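Local coordinates for cupin domain-containing protein (Rhodopseudomonas palustris, PDB 3LAG) that is of unknown function but folds as a cupin barrel and binds metal ions, with nickel inside the barrel and calcium at its surface, at residues Y39-M49 with L60-Y69; S28-Y39 with A70-N81. All coordinates share one frame; numbering follows the deposited sequence.

Interaction 1 of 2, residues Y39-M49 with L60-Y69; sequences YVVVPMADGEM and LAQLKTGRSY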
loop_
_atom_site.group_PDB
_atom_site.type_symbol
_atom_site.label_atom_id
_atom_site.label_comp_id
_atom_site.label_asym_id
_atom_site.label_seq_id
_atom_site.Cartn_x
_atom_site.Cartn_y
_atom_site.Cartn_z
ATOM N N TYR B 39 -1.874 -8.600 -8.397
ATOM C CA TYR B 39 -1.803 -7.895 -7.134
ATOM C C TYR B 39 -0.515 -7.119 -6.949
ATOM O O TYR B 39 0.427 -7.226 -7.748
ATOM C CB TYR B 39 -2.067 -8.833 -5.948
ATOM C CG TYR B 39 -1.064 -9.936 -5.723
ATOM C CD1 TYR B 39 -0.080 -9.818 -4.745
ATOM C CD2 TYR B 39 -1.114 -11.111 -6.458
ATOM C CE1 TYR B 39 0.820 -10.827 -4.514
ATOM C CE2 TYR B 39 -0.210 -12.130 -6.233
ATOM C CZ TYR B 39 0.753 -11.980 -5.265
ATOM O OH TYR B 39 1.643 -13.003 -5.034
ATOM N N VAL B 40 -0.518 -6.309 -5.900
ATOM C CA VAL B 40 0.620 -5.519 -5.481
ATOM C C VAL B 40 0.869 -5.822 -4.010
ATOM O O VAL B 40 -0.071 -5.910 -3.216
ATOM C CB VAL B 40 0.324 -4.007 -5.639
ATOM C CG1 VAL B 40 1.432 -3.136 -5.020
ATOM C CG2 VAL B 40 0.096 -3.648 -7.104
ATOM N N VAL B 41 2.138 -6.003 -3.666
ATOM C CA VAL B 41 2.551 -6.158 -2.281
ATOM C C VAL B 41 3.191 -4.862 -1.814
ATOM O O VAL B 41 4.073 -4.318 -2.488
ATOM C CB VAL B 41 3.583 -7.301 -2.144
ATOM C CG1 VAL B 41 4.072 -7.441 -0.705
ATOM C CG2 VAL B 41 2.988 -8.607 -2.653
ATOM N N VAL B 42 2.745 -4.374 -0.660
ATOM C CA VAL B 42 3.363 -3.218 -0.017
ATOM C C VAL B 42 3.893 -3.658 1.331
ATOM O O VAL B 42 3.121 -3.816 2.288
ATOM C CB VAL B 42 2.375 -2.054 0.184
ATOM C CG1 VAL B 42 3.099 -0.866 0.804
ATOM C CG2 VAL B 42 1.742 -1.660 -1.147
ATOM N N PRO B 43 5.212 -3.879 1.423
ATOM C CA PRO B 43 5.756 -4.238 2.729
ATOM C C PRO B 43 5.677 -3.061 3.679
ATOM O O PRO B 43 6.005 -1.921 3.324
ATOM C CB PRO B 43 7.221 -4.569 2.415
ATOM C CG PRO B 43 7.226 -4.909 0.938
ATOM C CD PRO B 43 6.229 -3.944 0.362
HETATM N N MSE B 44 5.231 -3.342 4.892
HETATM C CA MSE B 44 5.131 -2.311 5.916
HETATM C C MSE B 44 6.318 -2.341 6.876
HETATM O O MSE B 44 6.462 -1.469 7.732
HETATM C CB MSE B 44 3.830 -2.467 6.700
HETATM C CG MSE B 44 2.560 -2.357 5.850
HETATM SE SE MSE B 44 2.418 -0.699 4.822
HETATM C CE MSE B 44 2.667 0.572 6.259
ATOM N N ALA B 45 7.162 -3.353 6.737
ATOM C CA ALA B 45 8.334 -3.487 7.579
ATOM C C ALA B 45 9.358 -4.291 6.810
ATOM O O ALA B 45 8.989 -5.140 6.012
ATOM C CB ALA B 45 7.953 -4.191 8.850
ATOM N N ASP B 46 10.643 -4.025 7.032
ATOM C CA ASP B 46 11.685 -4.832 6.413
ATOM C C ASP B 46 11.560 -6.245 6.960
ATOM O O ASP B 46 11.273 -6.440 8.142
ATOM C CB ASP B 46 13.075 -4.289 6.742
ATOM C CG ASP B 46 13.322 -2.887 6.197
ATOM O OD1 ASP B 46 12.512 -2.361 5.404
ATOM O OD2 ASP B 46 14.353 -2.302 6.574
ATOM N N GLY B 47 11.765 -7.240 6.116
ATOM C CA GLY B 47 11.616 -8.593 6.600
ATOM C C GLY B 47 12.155 -9.610 5.637
ATOM O O GLY B 47 12.529 -9.288 4.508
ATOM N N GLU B 48 12.155 -10.852 6.110
ATOM C CA GLU B 48 12.591 -11.983 5.312
ATOM C C GLU B 48 11.485 -13.017 5.376
ATOM O O GLU B 48 11.266 -13.665 6.397
ATOM C CB GLU B 48 13.916 -12.539 5.826
ATOM C CG GLU B 48 15.005 -11.492 5.881
ATOM C CD GLU B 48 16.315 -12.055 6.361
ATOM O OE1 GLU B 48 16.548 -12.063 7.590
ATOM O OE2 GLU B 48 17.108 -12.493 5.508
HETATM N N MSE B 49 10.759 -13.114 4.267
HETATM C CA MSE B 49 9.536 -13.908 4.153
HETATM C C MSE B 49 9.782 -15.211 3.403
HETATM O O MSE B 49 10.159 -15.191 2.227
HETATM C CB MSE B 49 8.474 -13.067 3.420
HETATM C CG MSE B 49 7.077 -13.660 3.374
HETATM SE SE MSE B 49 5.820 -12.505 2.428
HETATM C CE MSE B 49 6.528 -12.842 0.638
ATOM N N LEU B 60 13.640 -16.975 0.357
ATOM C CA LEU B 60 13.421 -15.973 1.388
ATOM C C LEU B 60 13.305 -14.578 0.772
ATOM O O LEU B 60 14.317 -13.901 0.551
ATOM C CB LEU B 60 14.581 -16.021 2.377
ATOM C CG LEU B 60 14.450 -15.264 3.696
ATOM C CD1 LEU B 60 13.200 -15.702 4.441
ATOM C CD2 LEU B 60 15.688 -15.494 4.551
ATOM N N ALA B 61 12.073 -14.166 0.470
ATOM C CA ALA B 61 11.828 -12.871 -0.151
ATOM C C ALA B 61 12.336 -11.765 0.765
ATOM O O ALA B 61 12.037 -11.737 1.976
ATOM C CB ALA B 61 10.345 -12.688 -0.437
ATOM N N GLN B 62 13.099 -10.854 0.170
ATOM C CA GLN B 62 13.654 -9.726 0.893
ATOM C C GLN B 62 12.744 -8.506 0.748
ATOM O O GLN B 62 12.796 -7.781 -0.252
ATOM C CB GLN B 62 15.065 -9.432 0.397
ATOM C CG GLN B 62 16.009 -10.612 0.574
ATOM C CD GLN B 62 16.190 -11.005 2.028
ATOM O OE1 GLN B 62 15.892 -12.135 2.421
ATOM N NE2 GLN B 62 16.672 -10.071 2.837
ATOM N N LEU B 63 11.900 -8.308 1.756
ATOM C CA LEU B 63 10.916 -7.223 1.762
ATOM C C LEU B 63 11.528 -5.934 2.275
ATOM O O LEU B 63 12.154 -5.944 3.333
ATOM C CB LEU B 63 9.738 -7.571 2.677
ATOM C CG LEU B 63 8.986 -8.865 2.392
ATOM C CD1 LEU B 63 7.828 -9.034 3.366
ATOM C CD2 LEU B 63 8.514 -8.896 0.946
ATOM N N LYS B 64 11.327 -4.835 1.549
ATOM C CA LYS B 64 11.820 -3.540 1.993
ATOM C C LYS B 64 10.620 -2.625 2.199
ATOM O O LYS B 64 9.783 -2.464 1.309
ATOM C CB LYS B 64 12.792 -2.938 0.970
ATOM C CG LYS B 64 13.339 -1.563 1.352
ATOM C CD LYS B 64 14.206 -1.666 2.594
ATOM C CE LYS B 64 14.450 -0.305 3.219
ATOM N NZ LYS B 64 15.165 -0.457 4.507
ATOM N N THR B 65 10.536 -2.045 3.390
ATOM C CA THR B 65 9.470 -1.112 3.731
ATOM C C THR B 65 9.185 -0.115 2.621
ATOM O O THR B 65 10.087 0.596 2.151
ATOM C CB THR B 65 9.848 -0.287 4.960
ATOM O OG1 THR B 65 10.113 -1.159 6.062
ATOM C CG2 THR B 65 8.716 0.650 5.342
ATOM N N GLY B 66 7.925 -0.055 2.209
ATOM C CA GLY B 66 7.500 0.929 1.243
ATOM C C GLY B 66 7.942 0.714 -0.184
ATOM O O GLY B 66 7.677 1.559 -1.026
ATOM N N ARG B 67 8.630 -0.396 -0.453
ATOM C CA ARG B 67 9.037 -0.750 -1.806
ATOM C C ARG B 67 8.066 -1.772 -2.356
ATOM O O ARG B 67 8.216 -2.973 -2.112
ATOM C CB ARG B 67 10.449 -1.326 -1.818
ATOM C CG ARG B 67 11.506 -0.307 -1.516
ATOM C CD ARG B 67 11.219 1.012 -2.231
ATOM N NE ARG B 67 11.137 0.883 -3.685
ATOM C CZ ARG B 67 11.192 1.914 -4.524
ATOM N NH1 ARG B 67 11.362 3.142 -4.055
ATOM N NH2 ARG B 67 11.091 1.718 -5.832
ATOM N N SER B 68 7.063 -1.286 -3.072
ATOM C CA SER B 68 6.002 -2.127 -3.590
ATOM C C SER B 68 6.476 -2.927 -4.792
ATOM O O SER B 68 7.462 -2.577 -5.455
ATOM C CB SER B 68 4.774 -1.279 -3.955
ATOM O OG SER B 68 4.970 -0.549 -5.157
ATOM N N TYR B 69 5.773 -4.018 -5.066
ATOM C CA TYR B 69 6.036 -4.791 -6.265
ATOM C C TYR B 69 4.776 -5.476 -6.732
ATOM O O TYR B 69 3.845 -5.680 -5.952
ATOM C CB TYR B 69 7.174 -5.782 -6.052
ATOM C CG TYR B 69 7.014 -6.777 -4.929
ATOM C CD1 TYR B 69 6.377 -7.997 -5.143
ATOM C CD2 TYR B 69 7.538 -6.524 -3.667
ATOM C CE1 TYR B 69 6.266 -8.932 -4.135
ATOM C CE2 TYR B 69 7.429 -7.455 -2.648
ATOM C CZ TYR B 69 6.786 -8.656 -2.888
ATOM O OH TYR B 69 6.662 -9.593 -1.886
#
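At one end of the cupin barrel, strand 39-43 pairs antiparallel at Y69, the start of strand 69-71, and strand 47-52 with strand 58-63; V41 meets Y69 at the first of these pairings. V41 N gives its hydrogen to Y69 O at 2.9 Å, and Y69 N returns a bond to V41 O. On one side of the sheet, the valine and tyrosine side chains run next to each other in a common direction: V41 CB sits over one face of the Y69 ring, 3.8 Å from the centroid, in a CH-pi contact. The ring is brought there by a chi1 of 57°, which sets Y69 CG between the backbone N and the carbonyl carbon. Farther along, P43 packs its CB against L63 CB at 3.9 Å, while its carbonyl oxygen takes an almost straight bond (178°) from G66 N, in the type II turn K64-R67.

Strands 47-52 and 58-63 form a beta hairpin of the cupin fold, and here G47 and M49 pair with L63 and A61 through reciprocal backbone bonds. M49 reaches inward, its CE 4.0 Å from A61 CB and its SE 4.1 Å from L63 CD1. D46 ties the two chain bends together. Its OD1 is gripped twice by T65, nearly head-on by the backbone N at 2.8 Å and from above the carboxylate plane by OG1, while K64 NZ makes a salt bridge to OD2 at 2.9 Å. With T65 on OD1 and K64 on OD2, the carboxylate is probably held against rotation. Just after the turn, S68 OG bonds to Q11 of the second subunit.

Interaction 2 of 2, residues S28-Y39 with A70-N81; sequences SATGHHTHGMDY and ARKAGVQHDVRN. With NI (nickel (II) ion), chain F; CA (calcium ion), chain D.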
loop_
_atom_site.group_PDB
_atom_site.type_symbol
_atom_site.label_atom_id
_atom_site.label_comp_id
_atom_site.label_asym_id
_atom_site.label_seq_id
_atom_site.Cartn_x
_atom_site.Cartn_y
_atom_site.Cartn_z
ATOM N N SER B 28 4.707 -18.675 11.869
ATOM C CA SER B 28 3.394 -18.748 11.239
ATOM C C SER B 28 3.481 -19.073 9.748
ATOM O O SER B 28 4.564 -19.027 9.144
ATOM C CB SER B 28 2.625 -17.433 11.442
ATOM O OG SER B 28 3.195 -16.369 10.703
ATOM N N ALA B 29 2.321 -19.389 9.173
ATOM C CA ALA B 29 2.185 -19.645 7.739
ATOM C C ALA B 29 0.772 -19.316 7.271
ATOM O O ALA B 29 -0.189 -19.503 8.010
ATOM C CB ALA B 29 2.524 -21.097 7.421
ATOM N N THR B 30 0.646 -18.832 6.040
ATOM C CA THR B 30 -0.669 -18.576 5.453
ATOM C C THR B 30 -1.363 -19.872 5.070
ATOM O O THR B 30 -2.592 -19.917 4.967
ATOM C CB THR B 30 -0.549 -17.756 4.161
ATOM O OG1 THR B 30 0.323 -18.435 3.247
ATOM C CG2 THR B 30 0.041 -16.387 4.441
ATOM N N GLY B 31 -0.565 -20.915 4.865
ATOM C CA GLY B 31 -1.013 -22.087 4.140
ATOM C C GLY B 31 -0.909 -21.849 2.642
ATOM O O GLY B 31 -0.956 -20.709 2.171
ATOM N N HIS B 32 -0.737 -22.931 1.891
ATOM C CA HIS B 32 -0.668 -22.856 0.440
ATOM C C HIS B 32 -1.961 -22.300 -0.134
ATOM O O HIS B 32 -3.060 -22.693 0.271
ATOM C CB HIS B 32 -0.399 -24.240 -0.144
ATOM C CG HIS B 32 -0.022 -24.209 -1.589
ATOM N ND1 HIS B 32 -0.954 -24.149 -2.603
ATOM C CD2 HIS B 32 1.190 -24.216 -2.192
ATOM C CE1 HIS B 32 -0.332 -24.123 -3.768
ATOM N NE2 HIS B 32 0.969 -24.164 -3.546
ATOM N N HIS B 33 -1.831 -21.374 -1.077
ATOM C CA HIS B 33 -2.991 -20.779 -1.704
ATOM C C HIS B 33 -2.602 -20.399 -3.114
ATOM O O HIS B 33 -1.419 -20.331 -3.442
ATOM C CB HIS B 33 -3.469 -19.557 -0.910
ATOM C CG HIS B 33 -2.411 -18.518 -0.714
ATOM N ND1 HIS B 33 -1.495 -18.570 0.314
ATOM C CD2 HIS B 33 -2.110 -17.410 -1.431
ATOM C CE1 HIS B 33 -0.685 -17.531 0.233
ATOM N NE2 HIS B 33 -1.039 -16.812 -0.815
ATOM N N THR B 34 -3.601 -20.166 -3.947
ATOM C CA THR B 34 -3.361 -19.668 -5.286
ATOM C C THR B 34 -3.947 -18.275 -5.414
ATOM O O THR B 34 -4.876 -17.898 -4.703
ATOM C CB THR B 34 -3.966 -20.586 -6.358
ATOM O OG1 THR B 34 -5.396 -20.492 -6.319
ATOM C CG2 THR B 34 -3.537 -22.026 -6.119
ATOM N N HIS B 35 -3.369 -17.515 -6.332
ATOM C CA HIS B 35 -3.780 -16.152 -6.595
ATOM C C HIS B 35 -4.572 -16.083 -7.875
ATOM O O HIS B 35 -4.059 -16.412 -8.945
ATOM C CB HIS B 35 -2.548 -15.269 -6.642
ATOM C CG HIS B 35 -2.049 -14.922 -5.286
ATOM N ND1 HIS B 35 -2.575 -13.876 -4.563
ATOM C CD2 HIS B 35 -1.120 -15.501 -4.494
ATOM C CE1 HIS B 35 -1.977 -13.807 -3.390
ATOM N NE2 HIS B 35 -1.094 -14.787 -3.318
ATOM N N GLY B 36 -5.827 -15.663 -7.770
ATOM C CA GLY B 36 -6.668 -15.541 -8.941
ATOM C C GLY B 36 -6.725 -14.137 -9.505
ATOM O O GLY B 36 -7.373 -13.922 -10.529
HETATM N N MSE B 37 -6.049 -13.197 -8.835
HETATM C CA MSE B 37 -6.034 -11.795 -9.238
HETATM C C MSE B 37 -4.606 -11.274 -9.250
HETATM O O MSE B 37 -3.813 -11.605 -8.365
HETATM C CB MSE B 37 -6.870 -10.942 -8.276
HETATM C CG MSE B 37 -8.364 -11.170 -8.367
HETATM SE SE MSE B 37 -9.332 -10.213 -7.041
HETATM C CE MSE B 37 -9.189 -11.519 -5.609
ATOM N N ASP B 38 -4.278 -10.463 -10.253
ATOM C CA ASP B 38 -3.045 -9.688 -10.210
ATOM C C ASP B 38 -3.056 -8.862 -8.934
ATOM O O ASP B 38 -4.121 -8.450 -8.448
ATOM C CB ASP B 38 -2.951 -8.737 -11.402
ATOM C CG ASP B 38 -2.804 -9.458 -12.731
ATOM O OD1 ASP B 38 -2.529 -10.679 -12.786
ATOM O OD2 ASP B 38 -2.950 -8.772 -13.743
ATOM N N TYR B 39 -1.874 -8.600 -8.397
ATOM C CA TYR B 39 -1.803 -7.895 -7.134
ATOM C C TYR B 39 -0.515 -7.119 -6.949
ATOM O O TYR B 39 0.427 -7.226 -7.748
ATOM C CB TYR B 39 -2.067 -8.833 -5.948
ATOM C CG TYR B 39 -1.064 -9.936 -5.723
ATOM C CD1 TYR B 39 -0.080 -9.818 -4.745
ATOM C CD2 TYR B 39 -1.114 -11.111 -6.458
ATOM C CE1 TYR B 39 0.820 -10.827 -4.514
ATOM C CE2 TYR B 39 -0.210 -12.130 -6.233
ATOM C CZ TYR B 39 0.753 -11.980 -5.265
ATOM O OH TYR B 39 1.643 -13.003 -5.034
ATOM N N ALA B 70 4.766 -5.824 -8.014
ATOM C CA ALA B 70 3.599 -6.374 -8.683
ATOM C C ALA B 70 3.780 -7.865 -8.914
ATOM O O ALA B 70 4.900 -8.348 -9.165
ATOM C CB ALA B 70 3.367 -5.666 -10.012
ATOM N N ARG B 71 2.663 -8.583 -8.868
ATOM C CA ARG B 71 2.638 -10.018 -9.104
ATOM C C ARG B 71 1.422 -10.345 -9.963
ATOM O O ARG B 71 0.435 -9.610 -9.982
ATOM C CB ARG B 71 2.578 -10.775 -7.776
ATOM C CG ARG B 71 3.857 -10.672 -6.947
ATOM C CD ARG B 71 4.964 -11.453 -7.616
ATOM N NE ARG B 71 6.232 -11.469 -6.895
ATOM C CZ ARG B 71 7.262 -10.679 -7.174
ATOM N NH1 ARG B 71 7.164 -9.752 -8.121
ATOM N NH2 ARG B 71 8.389 -10.823 -6.494
ATOM N N LYS B 72 1.505 -11.464 -10.676
ATOM C CA LYS B 72 0.458 -11.900 -11.587
ATOM C C LYS B 72 -0.412 -12.997 -11.000
ATOM O O LYS B 72 0.069 -13.855 -10.254
ATOM C CB LYS B 72 1.086 -12.461 -12.860
ATOM C CG LYS B 72 1.739 -11.424 -13.744
ATOM C CD LYS B 72 0.717 -10.785 -14.657
ATOM C CE LYS B 72 1.390 -10.030 -15.782
ATOM N NZ LYS B 72 0.376 -9.533 -16.743
ATOM N N ALA B 73 -1.692 -12.977 -11.360
ATOM C CA ALA B 73 -2.552 -14.123 -11.133
ATOM C C ALA B 73 -1.810 -15.365 -11.609
ATOM O O ALA B 73 -1.170 -15.351 -12.664
ATOM C CB ALA B 73 -3.859 -13.964 -11.892
ATOM N N GLY B 74 -1.891 -16.433 -10.825
ATOM C CA GLY B 74 -1.261 -17.685 -11.181
ATOM C C GLY B 74 -0.224 -18.058 -10.150
ATOM O O GLY B 74 0.193 -19.200 -10.074
ATOM N N VAL B 75 0.216 -17.092 -9.352
ATOM C CA VAL B 75 1.135 -17.410 -8.268
ATOM C C VAL B 75 0.485 -18.432 -7.345
ATOM O O VAL B 75 -0.679 -18.285 -6.973
ATOM C CB VAL B 75 1.531 -16.147 -7.467
ATOM C CG1 VAL B 75 2.230 -16.516 -6.158
ATOM C CG2 VAL B 75 2.420 -15.246 -8.316
ATOM N N GLN B 76 1.249 -19.467 -7.001
ATOM C CA GLN B 76 0.818 -20.517 -6.077
ATOM C C GLN B 76 1.917 -20.685 -5.049
ATOM O O GLN B 76 3.058 -20.989 -5.400
ATOM C CB GLN B 76 0.637 -21.863 -6.798
ATOM C CG GLN B 76 -0.331 -21.865 -7.958
ATOM C CD GLN B 76 -0.551 -23.265 -8.516
ATOM O OE1 GLN B 76 -1.685 -23.728 -8.630
ATOM N NE2 GLN B 76 0.537 -23.948 -8.855
ATOM N N HIS B 77 1.599 -20.496 -3.775
ATOM C CA HIS B 77 2.645 -20.554 -2.766
ATOM C C HIS B 77 2.083 -20.695 -1.357
ATOM O O HIS B 77 0.905 -20.410 -1.115
ATOM C CB HIS B 77 3.600 -19.333 -2.870
ATOM C CG HIS B 77 2.940 -18.000 -2.656
ATOM N ND1 HIS B 77 3.569 -16.809 -2.959
ATOM C CD2 HIS B 77 1.721 -17.664 -2.171
ATOM C CE1 HIS B 77 2.769 -15.802 -2.669
ATOM N NE2 HIS B 77 1.646 -16.290 -2.178
ATOM N N ASP B 78 2.943 -21.126 -0.443
ATOM C CA ASP B 78 2.710 -20.935 0.989
ATOM C C ASP B 78 3.705 -19.878 1.429
ATOM O O ASP B 78 4.846 -19.901 0.992
ATOM C CB ASP B 78 2.979 -22.238 1.744
ATOM C CG ASP B 78 2.679 -22.145 3.237
ATOM O OD1 ASP B 78 1.960 -21.221 3.678
ATOM O OD2 ASP B 78 3.147 -23.057 3.950
ATOM N N VAL B 79 3.284 -18.945 2.270
ATOM C CA VAL B 79 4.194 -17.937 2.775
ATOM C C VAL B 79 4.310 -18.111 4.282
ATOM O O VAL B 79 3.308 -18.267 4.980
ATOM C CB VAL B 79 3.722 -16.543 2.376
ATOM C CG1 VAL B 79 4.402 -15.483 3.208
ATOM C CG2 VAL B 79 3.966 -16.345 0.875
ATOM N N ARG B 80 5.544 -18.116 4.767
ATOM C CA ARG B 80 5.809 -18.417 6.163
ATOM C C ARG B 80 6.771 -17.433 6.781
ATOM O O ARG B 80 7.542 -16.773 6.083
ATOM C CB ARG B 80 6.411 -19.810 6.285
ATOM C CG ARG B 80 5.633 -20.856 5.519
ATOM C CD ARG B 80 6.250 -22.227 5.665
ATOM N NE ARG B 80 6.127 -22.766 7.014
ATOM C CZ ARG B 80 5.138 -23.557 7.427
ATOM N NH1 ARG B 80 5.123 -24.011 8.673
ATOM N NH2 ARG B 80 4.160 -23.896 6.601
ATOM N N ASN B 81 6.742 -17.363 8.105
ATOM C CA ASN B 81 7.703 -16.564 8.832
ATOM C C ASN B 81 8.611 -17.443 9.685
ATOM O O ASN B 81 8.199 -17.939 10.741
ATOM C CB ASN B 81 6.991 -15.531 9.692
ATOM C CG ASN B 81 7.946 -14.549 10.317
ATOM O OD1 ASN B 81 9.167 -14.636 10.128
ATOM N ND2 ASN B 81 7.398 -13.594 11.059
HETATM NI NI NI F . -0.020 -15.145 -1.525
HETATM CA CA CA D . -3.733 -8.085 -15.909
HETATM O O HOH W 1 4.555 -13.032 -4.370
HETATM O O HOH W 2 -2.647 -10.013 -16.910
HETATM O O HOH W 3 -1.171 -7.850 -15.362
HETATM O O HOH W 4 -1.640 -13.896 -0.369
#
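Y39 lies across R71, and the two backbones exchange hydrogen bonds in both directions, R71 N to Y39 O being the shorter at 2.8 Å. From CB, a chi1 of 65° sets CG between the backbone N and the carbonyl carbon and lays the ring over the neighbouring strand. All four ring CH carbons pass R71 CB, CE2 nearest of them at 3.5 Å, and CZ comes to 3.3 Å from it, so R71 CB lies over one face in a CH-pi contact. H35 CE1 sits over the opposite face. At the tip, OH touches V75 CG1 at 3.7 Å, approaches H77 CE1 and shares a water with R71 NE, the arginine's bond being weak. An alanine in place of Y39 would probably leave R71 CB and one face of the H35 imidazole without the ring between them, and the water without its hydroxyl partner.

Next to it, NE2 of H33, H35 and H77 each bind nickel at 2.1 Å, with a water and two atoms from outside these segments completing the site. The H33 ring is held by ND1, which donates in its plane to G31 O (166°). On the outside, D38 OD1 accepts A73 N through its anti lone pair, while OD2 binds calcium at 2.4 Å together with D15 and E16 of the second subunit. Two histidines on paired strands and a third just after one of them, gathered round one metal inside the barrel, are typical of cupin metal sites.

In the fold
Interaction 1 is nested inside the chain loop that interaction 2 closes: residues 28-39 lead into 39-49, and 60-69 into 70-81, with Y39 belonging to both. Their centres lie about 14 Å apart. Strands 39-43 and 69-71 are neighbours in the sheet, as are 47-52 and 76-80, and all four segments belong to the cupin domain. The contacts also meet directly where M49 packs against V79. Interaction 2 holds the nickel site; interaction 1 takes up strand 39-43 where interaction 2 leaves it at Y39, and adds the 47-52/58-63 hairpin. Both reach the second subunit, interaction 1 through direct polar bonds and interaction 2 through a shared calcium, so segments that form part of the barrel also take part in the dimer contact.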